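Long-range contacts in mandelate racemase/muconate lactonizing enzyme (Jannaschia sp., PDB 4J3Z), which belongs to the enolase superfamily and, like its relatives, probably abstracts a proton beside a substrate carboxylate, its own substrate being unassigned: residues D[234-239]-D[257-262]; D[242-247]-D[273-278]. All blocks are in the same frame, centred on the assembly; numbering follows the deposited sequence.

In the fold
Both interactions belong to the beta/alpha barrel of an enolase-type C-terminal domain, and their centres lie about 9 Å apart. Interaction 1 joins neighbouring parallel strands 233-235 and 257-259; Glu235 closes strand 233-235 and Glu261 lies in the loop just after strand 257-259. Acidic residues at such positions bind a magnesium ion in relatives, so this end of the barrel is probably the active site. Interaction 2 lies farther out, its centre about 19 Å from the chain centre, against about 12 Å for that of interaction 1, where the start of helix 246-252 meets the turn after helix 266-274. The two are coupled: Ile257 O and Arg278 N, 3.0 Å apart, probably hydrogen-bond, and Ile238 CD1 packs against Gly245 C at 3.5 Å.

Interaction 1: residues D[234-239]-D[257-262]; sequences YEEPIP and IATGER
Glu236 forms a salt bridge with Arg262, whose guanidinium edge meets the carboxylate with the two planes turned 65° apart. Arg262 NE bonds to both oxygens, 3.1 Å from Glu236 OE1 and 3.2 Å from Glu236 OE2, each met on its syn side but tilted out of the carboxylate plane, while Arg262 NH2 adds a weak bond to Glu236 OE1. A bend in the arginine chain (chi3 -84°) brings NE round to face the acid. With an alanine in place of this arginine, the buried Glu236 carboxylate would probably lose its counter-charge and be freer to turn. The Glu236 side chain crosses that of Thr259 at about a right angle, Glu236 CG lying 3.5 Å from Thr259 OG1, and a water bonded to Ile238 O adds weak links to Glu236 OE2 and Thr259 OG1. Behind these groups the backbones pair in parallel: Ala258 N donates to Tyr234 O, and Glu236 N to Ala258 O at 2.9 Å. On one sheet face, Ile257 CD1 touches Tyr234 CB and the CG2 methyl of Ile257 touches Pro237 CG; on the other stand Glu235 and Ala258. Gly260 suits its positive phi. The strands belong to a beta-alpha-beta unit whose crossover helix 246-252 packs on Pro237, Ile257 and Thr259.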
loop_
_atom_site.group_PDB
_atom_site.type_symbol
_atom_site.label_atom_id
_atom_site.label_comp_id
_atom_site.label_asym_id
_atom_site.label_seq_id
_atom_site.Cartn_x
_atom_site.Cartn_y
_atom_site.Cartn_z
ATOM N N TYR D 234 -8.319 0.768 25.111
ATOM C CA TYR D 234 -7.799 2.114 25.182
ATOM C C TYR D 234 -8.763 2.983 24.374
ATOM O O TYR D 234 -8.836 2.878 23.142
ATOM C CB TYR D 234 -6.392 2.149 24.592
ATOM C CG TYR D 234 -5.638 3.440 24.774
ATOM C CD1 TYR D 234 -6.214 4.536 25.405
ATOM C CD2 TYR D 234 -4.334 3.562 24.314
ATOM C CE1 TYR D 234 -5.514 5.723 25.559
ATOM C CE2 TYR D 234 -3.626 4.744 24.464
ATOM C CZ TYR D 234 -4.222 5.820 25.087
ATOM O OH TYR D 234 -3.516 6.992 25.245
ATOM N N GLU D 235 -9.588 3.743 25.060
ATOM C CA GLU D 235 -10.692 4.423 24.431
ATOM C C GLU D 235 -10.369 5.866 24.161
ATOM O O GLU D 235 -9.903 6.537 24.996
ATOM C CB GLU D 235 -11.951 4.229 25.264
ATOM C CG GLU D 235 -12.975 5.321 25.187
ATOM C CD GLU D 235 -14.000 5.263 26.269
ATOM O OE1 GLU D 235 -13.796 4.537 27.217
ATOM O OE2 GLU D 235 -15.001 5.960 26.149
ATOM N N GLU D 236 -10.630 6.298 22.945
ATOM C CA GLU D 236 -10.527 7.694 22.524
ATOM C C GLU D 236 -9.193 8.302 22.832
ATOM O O GLU D 236 -9.078 9.243 23.553
ATOM C CB GLU D 236 -11.708 8.566 23.008
ATOM C CG GLU D 236 -13.001 8.410 22.229
ATOM C CD GLU D 236 -13.786 9.687 22.115
ATOM O OE1 GLU D 236 -13.935 10.353 23.123
ATOM O OE2 GLU D 236 -14.240 10.052 21.039
ATOM N N PRO D 237 -8.181 7.673 22.297
ATOM C CA PRO D 237 -6.801 8.046 22.579
ATOM C C PRO D 237 -6.434 9.417 22.028
ATOM O O PRO D 237 -5.642 10.157 22.635
ATOM C CB PRO D 237 -5.988 6.977 21.834
ATOM C CG PRO D 237 -6.876 6.495 20.749
ATOM C CD PRO D 237 -8.269 6.577 21.308
ATOM N N ILE D 238 -6.991 9.734 20.863
ATOM C CA ILE D 238 -6.631 10.946 20.144
ATOM C C ILE D 238 -7.911 11.682 19.728
ATOM O O ILE D 238 -8.979 11.071 19.705
ATOM C CB ILE D 238 -5.722 10.631 18.932
ATOM C CG1 ILE D 238 -6.457 9.792 17.892
ATOM C CG2 ILE D 238 -4.447 9.920 19.377
ATOM C CD1 ILE D 238 -5.804 9.848 16.533
ATOM N N PRO D 239 -7.817 12.997 19.433
ATOM C CA PRO D 239 -9.040 13.735 19.110
ATOM C C PRO D 239 -9.803 13.067 17.970
ATOM O O PRO D 239 -9.175 12.531 17.048
ATOM C CB PRO D 239 -8.528 15.117 18.675
ATOM C CG PRO D 239 -7.165 15.239 19.242
ATOM C CD PRO D 239 -6.607 13.844 19.322
ATOM N N ILE D 257 -8.293 -0.838 20.549
ATOM C CA ILE D 257 -8.638 0.587 20.513
ATOM C C ILE D 257 -10.132 0.798 20.341
ATOM O O ILE D 257 -10.706 0.431 19.314
ATOM C CB ILE D 257 -7.843 1.379 19.437
ATOM C CG1 ILE D 257 -6.343 1.042 19.491
ATOM C CG2 ILE D 257 -8.049 2.886 19.602
ATOM C CD1 ILE D 257 -5.606 1.539 20.724
ATOM N N ALA D 258 -10.734 1.400 21.336
ATOM C CA ALA D 258 -12.123 1.731 21.311
ATOM C C ALA D 258 -12.376 3.208 21.121
ATOM O O ALA D 258 -11.649 3.996 21.576
ATOM C CB ALA D 258 -12.780 1.220 22.545
ATOM N N THR D 259 -13.413 3.541 20.383
ATOM C CA THR D 259 -13.731 4.892 19.986
ATOM C C THR D 259 -15.123 5.059 19.385
ATOM O O THR D 259 -15.839 4.145 19.211
ATOM C CB THR D 259 -12.645 5.430 19.057
ATOM O OG1 THR D 259 -12.566 6.833 19.166
ATOM C CG2 THR D 259 -12.861 5.024 17.653
ATOM N N GLY D 260 -15.455 6.272 19.018
ATOM C CA GLY D 260 -16.683 6.562 18.338
ATOM C C GLY D 260 -17.846 7.200 19.042
ATOM O O GLY D 260 -18.859 7.310 18.477
ATOM N N GLU D 261 -17.680 7.634 20.266
ATOM C CA GLU D 261 -18.732 8.357 21.001
ATOM C C GLU D 261 -18.968 9.749 20.428
ATOM O O GLU D 261 -20.075 10.289 20.523
ATOM C CB GLU D 261 -18.440 8.431 22.508
ATOM C CG GLU D 261 -17.651 9.648 22.962
ATOM C CD GLU D 261 -18.013 10.090 24.369
ATOM O OE1 GLU D 261 -17.508 9.478 25.336
ATOM O OE2 GLU D 261 -18.794 11.066 24.509
ATOM N N ARG D 262 -17.931 10.313 19.808
ATOM C CA ARG D 262 -18.036 11.637 19.206
ATOM C C ARG D 262 -18.222 11.553 17.685
ATOM O O ARG D 262 -18.279 12.576 16.991
ATOM C CB ARG D 262 -16.853 12.515 19.631
ATOM C CG ARG D 262 -16.939 12.937 21.098
ATOM C CD ARG D 262 -15.824 13.884 21.522
ATOM N NE ARG D 262 -14.617 13.154 21.899
ATOM C CZ ARG D 262 -13.456 13.708 22.243
ATOM N NH1 ARG D 262 -13.309 15.030 22.267
ATOM N NH2 ARG D 262 -12.429 12.927 22.557
HETATM O O HOH W 1 -11.487 9.953 19.668
#

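Interaction 2: residues D[242-247]-D[273-278]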
loop_
_atom_site.group_PDB
_atom_site.type_symbol
_atom_site.label_atom_id
_atom_site.label_comp_id
_atom_site.label_asym_id
_atom_site.label_seq_id
_atom_site.Cartn_x
_atom_site.Cartn_y
_atom_site.Cartn_z
ATOM N N ASN D 242 -9.188 13.251 14.028
ATOM C CA ASN D 242 -8.011 12.663 13.379
ATOM C C ASN D 242 -8.028 11.140 13.325
ATOM O O ASN D 242 -7.099 10.475 13.786
ATOM C CB ASN D 242 -6.712 13.188 14.007
ATOM C CG ASN D 242 -5.468 12.729 13.256
ATOM O OD1 ASN D 242 -5.539 12.284 12.102
ATOM N ND2 ASN D 242 -4.318 12.819 13.917
ATOM N N LEU D 243 -9.078 10.590 12.718
ATOM C CA LEU D 243 -9.194 9.137 12.544
ATOM C C LEU D 243 -8.056 8.458 11.783
ATOM O O LEU D 243 -7.767 7.286 12.058
ATOM C CB LEU D 243 -10.538 8.760 11.924
ATOM C CG LEU D 243 -11.749 9.210 12.736
ATOM C CD1 LEU D 243 -13.038 8.983 11.975
ATOM C CD2 LEU D 243 -11.783 8.577 14.120
ATOM N N PRO D 244 -7.388 9.175 10.849
ATOM C CA PRO D 244 -6.207 8.534 10.257
ATOM C C PRO D 244 -5.080 8.329 11.258
ATOM O O PRO D 244 -4.098 7.679 10.936
ATOM C CB PRO D 244 -5.770 9.519 9.156
ATOM C CG PRO D 244 -7.002 10.307 8.840
ATOM C CD PRO D 244 -7.722 10.433 10.153
ATOM N N GLY D 245 -5.218 8.883 12.454
ATOM C CA GLY D 245 -4.196 8.749 13.485
ATOM C C GLY D 245 -4.385 7.539 14.377
ATOM O O GLY D 245 -3.518 7.228 15.191
ATOM N N LEU D 246 -5.523 6.861 14.231
ATOM C CA LEU D 246 -5.779 5.634 14.984
ATOM C C LEU D 246 -4.834 4.523 14.568
ATOM O O LEU D 246 -4.350 3.769 15.417
ATOM C CB LEU D 246 -7.224 5.168 14.828
ATOM C CG LEU D 246 -8.285 5.994 15.553
ATOM C CD1 LEU D 246 -9.653 5.356 15.424
ATOM C CD2 LEU D 246 -7.929 6.247 17.005
ATOM N N SER D 247 -4.579 4.448 13.263
ATOM C CA SER D 247 -3.690 3.461 12.639
ATOM C C SER D 247 -2.326 3.302 13.319
ATOM O O SER D 247 -1.947 2.196 13.656
ATOM C CB SER D 247 -3.514 3.794 11.143
ATOM O OG SER D 247 -2.898 2.732 10.441
ATOM N N LEU D 273 -12.946 2.176 11.532
ATOM C CA LEU D 273 -12.732 0.747 11.329
ATOM C C LEU D 273 -11.592 0.498 10.349
ATOM O O LEU D 273 -10.801 -0.431 10.529
ATOM C CB LEU D 273 -14.017 0.076 10.861
ATOM C CG LEU D 273 -15.105 -0.100 11.926
ATOM C CD1 LEU D 273 -16.380 -0.605 11.275
ATOM C CD2 LEU D 273 -14.671 -1.035 13.048
ATOM N N HIS D 274 -11.511 1.336 9.321
ATOM C CA HIS D 274 -10.430 1.210 8.353
ATOM C C HIS D 274 -9.081 1.599 8.948
ATOM O O HIS D 274 -8.031 1.178 8.435
ATOM C CB HIS D 274 -10.721 2.006 7.082
ATOM C CG HIS D 274 -11.342 1.187 5.992
ATOM N ND1 HIS D 274 -12.412 1.629 5.241
ATOM C CD2 HIS D 274 -11.041 -0.047 5.526
ATOM C CE1 HIS D 274 -12.744 0.700 4.363
ATOM N NE2 HIS D 274 -11.929 -0.327 4.515
ATOM N N HIS D 275 -9.104 2.353 10.048
ATOM C CA HIS D 275 -7.869 2.836 10.642
ATOM C C HIS D 275 -7.430 2.106 11.902
ATOM O O HIS D 275 -6.439 2.492 12.524
ATOM C CB HIS D 275 -7.922 4.356 10.855
ATOM C CG HIS D 275 -7.589 5.147 9.629
ATOM N ND1 HIS D 275 -8.487 6.005 9.029
ATOM C CD2 HIS D 275 -6.460 5.199 8.880
ATOM C CE1 HIS D 275 -7.921 6.559 7.971
ATOM N NE2 HIS D 275 -6.693 6.086 7.857
ATOM N N GLY D 276 -8.147 1.051 12.270
ATOM C CA GLY D 276 -7.659 0.141 13.292
ATOM C C GLY D 276 -8.432 0.011 14.590
ATOM O O GLY D 276 -8.118 -0.861 15.407
ATOM N N ALA D 277 -9.428 0.864 14.807
ATOM C CA ALA D 277 -10.290 0.693 15.964
ATOM C C ALA D 277 -10.978 -0.654 15.838
ATOM O O ALA D 277 -11.425 -1.020 14.756
ATOM C CB ALA D 277 -11.320 1.812 16.047
ATOM N N ARG D 278 -11.050 -1.402 16.937
ATOM C CA ARG D 278 -11.756 -2.683 16.910
ATOM C C ARG D 278 -12.926 -2.698 17.870
ATOM O O ARG D 278 -13.657 -3.691 17.966
ATOM C CB ARG D 278 -10.796 -3.856 17.164
ATOM C CG ARG D 278 -9.879 -4.194 15.983
ATOM C CD ARG D 278 -10.669 -4.692 14.771
ATOM N NE ARG D 278 -9.855 -4.763 13.550
ATOM C CZ ARG D 278 -9.768 -3.792 12.643
ATOM N NH1 ARG D 278 -10.454 -2.667 12.807
ATOM N NH2 ARG D 278 -9.008 -3.951 11.561
#
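His275 lays one face of its imidazole over Pro244 CA, which sits 3.4 Å from the ring centroid and only 7° off the ring normal, a nearly axial CH-pi contact. The proline CB extends the overlap toward the NE2 and CE1 rim, and Ser247 CB comes to the ring edge instead, 4.0 Å from His275 CD2. A weak hydrogen bond from His275 ND1 to Gln271 O, back in the preceding helix, is likely to limit the ring's rotation. Close beside it, Leu243 O abuts His275 CB at 3.2 Å; this carbonyl also accepts a bond from Leu246 N. Leu246 holds CG anti to its carbonyl carbon (chi1 -72°), and its CD1 reaches the small Ala277 CB at 4.0 Å. Gly276 ends helix 266-274 in a Schellman motif, its positive phi favouring glycine. Just beyond, Arg278 NE forms a salt bridge with Glu248 of another subunit. The contact thus sets the start of helix 246-252 against the end of helix 266-274, with Leu246 and Ala277 both resting on Thr259 of strand 257-259.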